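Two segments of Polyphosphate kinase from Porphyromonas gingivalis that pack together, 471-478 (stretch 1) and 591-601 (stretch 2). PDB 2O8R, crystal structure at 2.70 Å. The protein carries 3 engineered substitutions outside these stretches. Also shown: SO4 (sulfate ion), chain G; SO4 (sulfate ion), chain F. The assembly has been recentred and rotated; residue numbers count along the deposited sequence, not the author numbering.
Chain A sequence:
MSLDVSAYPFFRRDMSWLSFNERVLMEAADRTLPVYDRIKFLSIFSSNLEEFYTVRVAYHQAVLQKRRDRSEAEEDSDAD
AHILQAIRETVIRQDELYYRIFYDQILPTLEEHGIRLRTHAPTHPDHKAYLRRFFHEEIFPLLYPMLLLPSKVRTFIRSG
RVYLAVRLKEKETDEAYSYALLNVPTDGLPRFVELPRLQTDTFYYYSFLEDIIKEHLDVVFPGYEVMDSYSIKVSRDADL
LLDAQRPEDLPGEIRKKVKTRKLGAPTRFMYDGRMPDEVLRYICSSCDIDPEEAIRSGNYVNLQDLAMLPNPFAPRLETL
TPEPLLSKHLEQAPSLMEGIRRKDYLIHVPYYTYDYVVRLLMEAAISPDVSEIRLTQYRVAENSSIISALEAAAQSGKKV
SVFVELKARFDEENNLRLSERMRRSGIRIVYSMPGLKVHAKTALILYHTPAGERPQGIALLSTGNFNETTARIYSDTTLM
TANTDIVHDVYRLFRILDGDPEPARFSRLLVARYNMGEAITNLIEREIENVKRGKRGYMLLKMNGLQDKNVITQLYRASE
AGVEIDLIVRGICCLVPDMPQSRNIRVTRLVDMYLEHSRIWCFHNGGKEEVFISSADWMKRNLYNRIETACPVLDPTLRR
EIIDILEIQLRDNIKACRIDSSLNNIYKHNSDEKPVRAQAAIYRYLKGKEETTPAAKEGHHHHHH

Stretch 1, residues 471-478: ARIYSDTT
Stretch 2 (591-601) VDMYLEHSRIW

The most distinctive feature of this contact is a relay that runs from one stretch through an imidazole to a bound anion. His-597 donates from ND1 to Asp-476 OD1 at 2.7 Å and from NE2 to O1 of the chain F sulfate, also at 2.7 Å. With both nitrogens donating, the ring would carry a proton on each, and Asp-476 OD1 and sulfate O1 both lie at the ring edge, near its plane. Arg-599 holds the same anion, with NH1 and NH2 at 2.9 and 2.8 Å from sulfate O4. The sulfate probably derives from the crystallisation liquor.

This polar site lies beyond a short parallel pairing of two backbones more than a hundred residues apart in the chain. Tyr-474 pairs with Leu-595 (CA to CA 4.7 Å) and Ser-475 with Glu-596 (CA to CA 5.3 Å). Three backbone hydrogen bonds fix the register: Leu-595 N to Ile-473 O at 2.8 Å, Ser-475 N to Leu-595 O at 2.8 Å, and His-597 N to Ser-475 O at 3.2 Å. Leu-595 thus uses both its amide and its carbonyl, bonding to the residues before and after Tyr-474. Phi/psi values are extended through Tyr-474 (-97/129), Ser-475 (-84/127) and Leu-595 (-80/118). At His-597 they change to -111/-12, which breaks the one-to-one register, so that Asp-476 lies nearest Ser-598, at 4.8 Å between CA atoms.

Tyr-474 and Leu-595 project from the same face of the sheet. Leu-595 (chi1 t) places CD2 over the phenol, 3.7 Å from the Tyr-474 ring centroid and 17° off its normal, a CH-pi contact. The Tyr-474 side chain (chi1 m, chi2 46°) also meets the imidazole obliquely: its ring centroid is 5.1 Å from that of His-597, with the planes at 48°. Asp-476 reaches the histidine with chi1 m and chi2 -50°, whereas His-597 has chi1 t and chi2 -97°.

On the face shared by Ser-475 and Glu-596, the side chains communicate through water. Water 2 lies 2.9 Å from Ser-475 OG and donates to Glu-596 OE2 at 3.1 Å. Farther along, Thr-477 OG1 and Ser-598 OG form a hydrogen bond at 3.0 Å, both side chains having chi1 m.

At the other end, the CA-to-CB bond of Arg-472 points toward stretch 2; chi1 t, chi2 p, chi3 127° and chi4 102° carry the guanidinium to the backbone. Arg-472 NH1 donates to Asp-592 O at 3.2 Å and makes a short but weak bond to Met-593 O at 2.5 Å, the angle at hydrogen being only 127°. Met-593, a selenomethionine, has its CA-to-CB bond pointing away from stretch 1; water 1 also donates to its O at 2.8 Å and accepts from Ile-473 N at 2.9 Å. Alongside, Ile-473 CB packs 3.7 Å from Tyr-594 CD1, with chi1 m in both residues. The second sulfate, chain G, accepts from Ala-471 N through O1 at 2.5 Å, a very short bond, and from Arg-472 N through O4 at 2.7 Å.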

ATOM      1  N   ALA A 471      -8.065   4.800   9.751  1.00 74.95           N
ATOM      2  CA  ALA A 471      -8.854   3.732  10.369  1.00 75.06           C
ATOM      3  C   ALA A 471      -9.753   4.283  11.466  1.00 75.24           C
ATOM      4  O   ALA A 471     -10.882   3.822  11.649  1.00 71.56           O
ATOM      5  CB  ALA A 471      -7.956   2.640  10.914  1.00 77.77           C
ATOM      6  N   ARG A 472      -9.234   5.269  12.193  1.00 68.38           N
ATOM      7  CA  ARG A 472     -10.034   6.073  13.108  1.00 58.32           C
ATOM      8  C   ARG A 472     -10.974   6.948  12.296  1.00 59.81           C
ATOM      9  O   ARG A 472     -10.582   7.544  11.284  1.00 56.38           O
ATOM     10  CB  ARG A 472      -9.137   6.967  13.959  1.00 49.27           C
ATOM     11  CG  ARG A 472      -9.858   7.802  14.992  1.00 58.82           C
ATOM     12  CD  ARG A 472     -10.038   7.061  16.300  1.00 38.60           C
ATOM     13  NE  ARG A 472      -9.527   7.870  17.404  1.00 70.29           N
ATOM     14  CZ  ARG A 472     -10.285   8.575  18.237  1.00 58.59           C
ATOM     15  NH1 ARG A 472     -11.598   8.560  18.113  1.00 85.50           N
ATOM     16  NH2 ARG A 472      -9.732   9.284  19.205  1.00 74.12           N
ATOM     17  N   ILE A 473     -12.218   7.026  12.745  1.00 49.71           N
ATOM     18  CA  ILE A 473     -13.192   7.856  12.090  1.00 46.96           C
ATOM     19  C   ILE A 473     -13.120   9.277  12.637  1.00 51.20           C
ATOM     20  O   ILE A 473     -13.101   9.482  13.847  1.00 67.01           O
ATOM     21  CB  ILE A 473     -14.581   7.247  12.233  1.00 57.53           C
ATOM     22  CG1 ILE A 473     -14.541   5.810  11.712  1.00 38.84           C
ATOM     23  CG2 ILE A 473     -15.619   8.071  11.466  1.00 56.72           C
ATOM     24  CD1 ILE A 473     -15.746   4.977  12.067  1.00 34.24           C
ATOM     25  N   TYR A 474     -13.050  10.248  11.726  1.00 52.51           N
ATOM     26  CA  TYR A 474     -12.987  11.674  12.076  1.00 46.37           C
ATOM     27  C   TYR A 474     -14.350  12.333  12.002  1.00 39.31           C
ATOM     28  O   TYR A 474     -15.044  12.206  11.009  1.00 51.65           O
ATOM     29  CB  TYR A 474     -12.045  12.429  11.121  1.00 38.83           C
ATOM     30  CG  TYR A 474     -10.590  12.378  11.524  1.00 51.48           C
ATOM     31  CD1 TYR A 474      -9.998  11.174  11.908  1.00 42.01           C
ATOM     32  CD2 TYR A 474      -9.807  13.523  11.521  1.00 42.02           C
ATOM     33  CE1 TYR A 474      -8.694  11.112  12.279  1.00 43.72           C
ATOM     34  CE2 TYR A 474      -8.472  13.469  11.902  1.00 61.98           C
ATOM     35  CZ  TYR A 474      -7.927  12.253  12.280  1.00 55.11           C
ATOM     36  OH  TYR A 474      -6.612  12.147  12.652  1.00 62.74           O
ATOM     37  N   SER A 475     -14.731  13.037  13.056  1.00 54.20           N
ATOM     38  CA  SER A 475     -15.862  13.939  12.976  1.00 43.12           C
ATOM     39  C   SER A 475     -15.348  15.272  12.410  1.00 39.04           C
ATOM     40  O   SER A 475     -14.365  15.832  12.909  1.00 43.17           O
ATOM     41  CB  SER A 475     -16.511  14.093  14.358  1.00 40.70           C
ATOM     42  OG  SER A 475     -17.417  15.181  14.418  1.00 51.61           O
ATOM     43  N   ASP A 476     -15.993  15.758  11.352  1.00 43.25           N
ATOM     44  CA  ASP A 476     -15.609  17.024  10.720  1.00 40.38           C
ATOM     45  C   ASP A 476     -16.825  17.735  10.138  1.00 53.67           C
ATOM     46  O   ASP A 476     -17.897  17.131   9.968  1.00 54.50           O
ATOM     47  CB  ASP A 476     -14.606  16.783   9.592  1.00 43.01           C
ATOM     48  CG  ASP A 476     -13.191  16.703  10.074  1.00 41.74           C
ATOM     49  OD1 ASP A 476     -12.763  17.596  10.829  1.00 59.58           O
ATOM     50  OD2 ASP A 476     -12.499  15.746   9.678  1.00 63.95           O
ATOM     51  N   THR A 477     -16.649  19.007   9.789  1.00 44.63           N
ATOM     52  CA  THR A 477     -17.749  19.803   9.259  1.00 42.67           C
ATOM     53  C   THR A 477     -17.402  20.516   7.941  1.00 51.92           C
ATOM     54  O   THR A 477     -16.347  21.150   7.803  1.00 53.39           O
ATOM     55  CB  THR A 477     -18.232  20.787  10.320  1.00 43.45           C
ATOM     56  OG1 THR A 477     -18.616  20.050  11.490  1.00 59.90           O
ATOM     57  CG2 THR A 477     -19.428  21.565   9.819  1.00 45.26           C
ATOM     58  N   THR A 478     -18.295  20.385   6.966  1.00 51.21           N
ATOM     59  CA  THR A 478     -18.072  20.924   5.635  1.00 48.92           C
ATOM     60  C   THR A 478     -19.230  21.827   5.212  1.00 59.67           C
ATOM     61  O   THR A 478     -20.401  21.427   5.284  1.00 51.59           O
ATOM     62  CB  THR A 478     -17.910  19.790   4.613  1.00 52.08           C
ATOM     63  OG1 THR A 478     -16.709  19.060   4.902  1.00 50.03           O
ATOM     64  CG2 THR A 478     -17.833  20.342   3.200  1.00 46.50           C
ATOM     65  N   VAL A 591     -13.892  13.209  24.327  1.00 49.52           N
ATOM     66  CA  VAL A 591     -13.228  12.093  23.647  1.00 38.38           C
ATOM     67  C   VAL A 591     -14.198  10.912  23.640  1.00 49.06           C
ATOM     68  O   VAL A 591     -14.743  10.534  24.681  1.00 57.62           O
ATOM     69  CB  VAL A 591     -11.925  11.689  24.366  1.00 48.52           C
ATOM     70  CG1 VAL A 591     -11.491  10.258  24.008  1.00 52.04           C
ATOM     71  CG2 VAL A 591     -10.835  12.680  24.063  1.00 37.99           C
ATOM     72  N   ASP A 592     -14.417  10.357  22.454  1.00 37.17           N
ATOM     73  CA  ASP A 592     -15.324   9.246  22.230  1.00 43.60           C
ATOM     74  C   ASP A 592     -14.753   8.492  21.012  1.00 58.28           C
ATOM     75  O   ASP A 592     -13.605   8.734  20.613  1.00 40.26           O
ATOM     76  CB  ASP A 592     -16.722   9.797  21.943  1.00 33.47           C
ATOM     77  CG  ASP A 592     -17.858   8.813  22.269  1.00 53.58           C
ATOM     78  OD1 ASP A 592     -17.608   7.624  22.558  1.00 56.77           O
ATOM     79  OD2 ASP A 592     -19.034   9.243  22.222  1.00 61.14           O
HETATM   80  N   MSE A 593     -15.541   7.598  20.416  1.00 54.20           N
HETATM   81  CA  MSE A 593     -15.075   6.792  19.288  1.00 53.31           C
HETATM   82  C   MSE A 593     -14.616   7.587  18.057  1.00 48.22           C
HETATM   83  O   MSE A 593     -13.618   7.229  17.425  1.00 55.13           O
HETATM   84  CB  MSE A 593     -16.148   5.801  18.875  1.00 54.00           C
HETATM   85  CG  MSE A 593     -15.606   4.694  18.004  1.00 72.42           C
HETATM   86 SE   MSE A 593     -16.967   3.447  17.414  1.00 79.17          SE
HETATM   87  CE  MSE A 593     -15.836   1.853  17.347  1.00101.15           C
ATOM     88  N   TYR A 594     -15.352   8.643  17.712  1.00 40.29           N
ATOM     89  CA  TYR A 594     -14.969   9.506  16.605  1.00 42.97           C
ATOM     90  C   TYR A 594     -14.003  10.540  17.116  1.00 44.69           C
ATOM     91  O   TYR A 594     -14.127  11.005  18.243  1.00 51.58           O
ATOM     92  CB  TYR A 594     -16.171  10.235  15.993  1.00 46.75           C
ATOM     93  CG  TYR A 594     -17.282   9.352  15.483  1.00 54.88           C
ATOM     94  CD1 TYR A 594     -17.022   8.101  14.943  1.00 52.59           C
ATOM     95  CD2 TYR A 594     -18.591   9.793  15.508  1.00 54.75           C
ATOM     96  CE1 TYR A 594     -18.032   7.312  14.487  1.00 48.20           C
ATOM     97  CE2 TYR A 594     -19.604   9.014  15.043  1.00 52.38           C
ATOM     98  CZ  TYR A 594     -19.328   7.773  14.540  1.00 56.34           C
ATOM     99  OH  TYR A 594     -20.363   6.993  14.079  1.00 66.28           O
ATOM    100  N   LEU A 595     -13.035  10.908  16.289  1.00 41.65           N
ATOM    101  CA  LEU A 595     -12.103  11.941  16.686  1.00 43.10           C
ATOM    102  C   LEU A 595     -12.780  13.292  16.467  1.00 57.22           C
ATOM    103  O   LEU A 595     -13.166  13.647  15.344  1.00 51.39           O
ATOM    104  CB  LEU A 595     -10.784  11.799  15.932  1.00 35.05           C
ATOM    105  CG  LEU A 595      -9.607  12.693  16.316  1.00 51.56           C
ATOM    106  CD1 LEU A 595      -8.296  11.922  16.420  1.00 33.55           C
ATOM    107  CD2 LEU A 595      -9.479  13.772  15.298  1.00 40.45           C
ATOM    108  N   GLU A 596     -12.957  14.016  17.569  1.00 62.57           N
ATOM    109  CA  GLU A 596     -13.644  15.301  17.574  1.00 49.08           C
ATOM    110  C   GLU A 596     -12.763  16.369  16.952  1.00 53.21           C
ATOM    111  O   GLU A 596     -11.980  17.033  17.625  1.00 53.67           O
ATOM    112  CB  GLU A 596     -14.023  15.677  18.997  1.00 35.41           C
ATOM    113  CG  GLU A 596     -15.151  14.845  19.577  1.00 45.19           C
ATOM    114  CD  GLU A 596     -16.498  15.132  18.930  1.00 44.29           C
ATOM    115  OE1 GLU A 596     -16.732  16.271  18.481  1.00 54.40           O
ATOM    116  OE2 GLU A 596     -17.331  14.215  18.869  1.00 52.08           O
ATOM    117  N   HIS A 597     -12.907  16.540  15.649  1.00 43.64           N
ATOM    118  CA  HIS A 597     -11.883  17.228  14.917  1.00 39.12           C
ATOM    119  C   HIS A 597     -12.359  18.567  14.423  1.00 34.80           C
ATOM    120  O   HIS A 597     -11.560  19.372  13.962  1.00 40.75           O
ATOM    121  CB  HIS A 597     -11.404  16.347  13.755  1.00 29.12           C
ATOM    122  CG  HIS A 597     -10.208  16.886  13.046  1.00 41.80           C
ATOM    123  ND1 HIS A 597     -10.304  17.620  11.883  1.00 40.87           N
ATOM    124  CD2 HIS A 597      -8.892  16.819  13.345  1.00 36.06           C
ATOM    125  CE1 HIS A 597      -9.094  17.965  11.488  1.00 40.79           C
ATOM    126  NE2 HIS A 597      -8.220  17.489  12.356  1.00 45.14           N
ATOM    127  N   SER A 598     -13.664  18.807  14.508  1.00 53.37           N
ATOM    128  CA  SER A 598     -14.234  20.091  14.093  1.00 52.93           C
ATOM    129  C   SER A 598     -13.559  21.250  14.813  1.00 59.61           C
ATOM    130  O   SER A 598     -13.165  21.139  15.988  1.00 51.01           O
ATOM    131  CB  SER A 598     -15.737  20.140  14.378  1.00 51.22           C
ATOM    132  OG  SER A 598     -16.455  19.295  13.504  1.00 94.04           O
ATOM    133  N   ARG A 599     -13.416  22.356  14.095  1.00 56.48           N
ATOM    134  CA  ARG A 599     -13.019  23.622  14.703  1.00 42.97           C
ATOM    135  C   ARG A 599     -14.098  24.644  14.390  1.00 45.27           C
ATOM    136  O   ARG A 599     -14.303  25.012  13.227  1.00 62.71           O
ATOM    137  CB  ARG A 599     -11.662  24.069  14.177  1.00 48.86           C
ATOM    138  CG  ARG A 599     -10.584  23.017  14.322  1.00 54.25           C
ATOM    139  CD  ARG A 599      -9.602  23.106  13.194  1.00 56.47           C
ATOM    140  NE  ARG A 599      -8.417  22.320  13.482  1.00 64.26           N
ATOM    141  CZ  ARG A 599      -7.925  21.372  12.691  1.00 67.44           C
ATOM    142  NH1 ARG A 599      -8.505  21.098  11.535  1.00 52.01           N
ATOM    143  NH2 ARG A 599      -6.835  20.708  13.060  1.00 60.06           N
ATOM    144  N   ILE A 600     -14.809  25.081  15.426  1.00 47.33           N
ATOM    145  CA  ILE A 600     -15.997  25.919  15.254  1.00 52.20           C
ATOM    146  C   ILE A 600     -16.031  27.046  16.282  1.00 53.72           C
ATOM    147  O   ILE A 600     -15.724  26.824  17.453  1.00 52.92           O
ATOM    148  CB  ILE A 600     -17.287  25.076  15.377  1.00 47.45           C
ATOM    149  CG1 ILE A 600     -17.429  24.137  14.175  1.00 49.78           C
ATOM    150  CG2 ILE A 600     -18.513  25.983  15.517  1.00 54.39           C
ATOM    151  CD1 ILE A 600     -18.644  23.202  14.226  1.00 56.68           C
ATOM    152  N   TRP A 601     -16.389  28.252  15.850  1.00 58.16           N
ATOM    153  CA  TRP A 601     -16.465  29.393  16.770  1.00 61.85           C
ATOM    154  C   TRP A 601     -17.847  30.038  16.734  1.00 52.00           C
ATOM    155  O   TRP A 601     -18.366  30.344  15.662  1.00 60.13           O
ATOM    156  CB  TRP A 601     -15.409  30.470  16.461  1.00 54.65           C
ATOM    157  CG  TRP A 601     -14.043  29.999  16.018  1.00 61.59           C
ATOM    158  CD1 TRP A 601     -13.372  28.868  16.424  1.00 39.45           C
ATOM    159  CD2 TRP A 601     -13.158  30.685  15.121  1.00 51.36           C
ATOM    160  NE1 TRP A 601     -12.139  28.804  15.814  1.00 56.42           N
ATOM    161  CE2 TRP A 601     -11.984  29.901  15.008  1.00 46.77           C
ATOM    162  CE3 TRP A 601     -13.246  31.879  14.395  1.00 51.68           C
ATOM    163  CZ2 TRP A 601     -10.921  30.266  14.192  1.00 39.44           C
ATOM    164  CZ3 TRP A 601     -12.173  32.250  13.586  1.00 43.43           C
ATOM    165  CH2 TRP A 601     -11.030  31.448  13.496  1.00 54.91           C
TER
HETATM  166  S   SO4 G 708      -5.380   5.491  11.356  1.00114.61           S
HETATM  167  O1  SO4 G 708      -5.622   4.911  10.041  1.00123.74           O
HETATM  168  O2  SO4 G 708      -4.246   4.804  11.967  1.00134.55           O
HETATM  169  O3  SO4 G 708      -5.074   6.912  11.227  1.00126.73           O
HETATM  170  O4  SO4 G 708      -6.553   5.337  12.205  1.00127.45           O
HETATM  171  S   SO4 F 707      -5.219  18.425  10.739  1.00 81.62           S
HETATM  172  O1  SO4 F 707      -5.874  17.187  11.155  1.00 92.46           O
HETATM  173  O2  SO4 F 707      -4.141  18.738  11.689  1.00 68.92           O
HETATM  174  O3  SO4 F 707      -4.662  18.253   9.398  1.00102.70           O
HETATM  175  O4  SO4 F 707      -6.209  19.494  10.648  1.00 68.69           O
HETATM  176  O   HOH W   1     -12.897   5.725  15.196  1.00 46.10           O
HETATM  177  O   HOH W   2     -19.253  15.007  16.630  1.00 46.33           O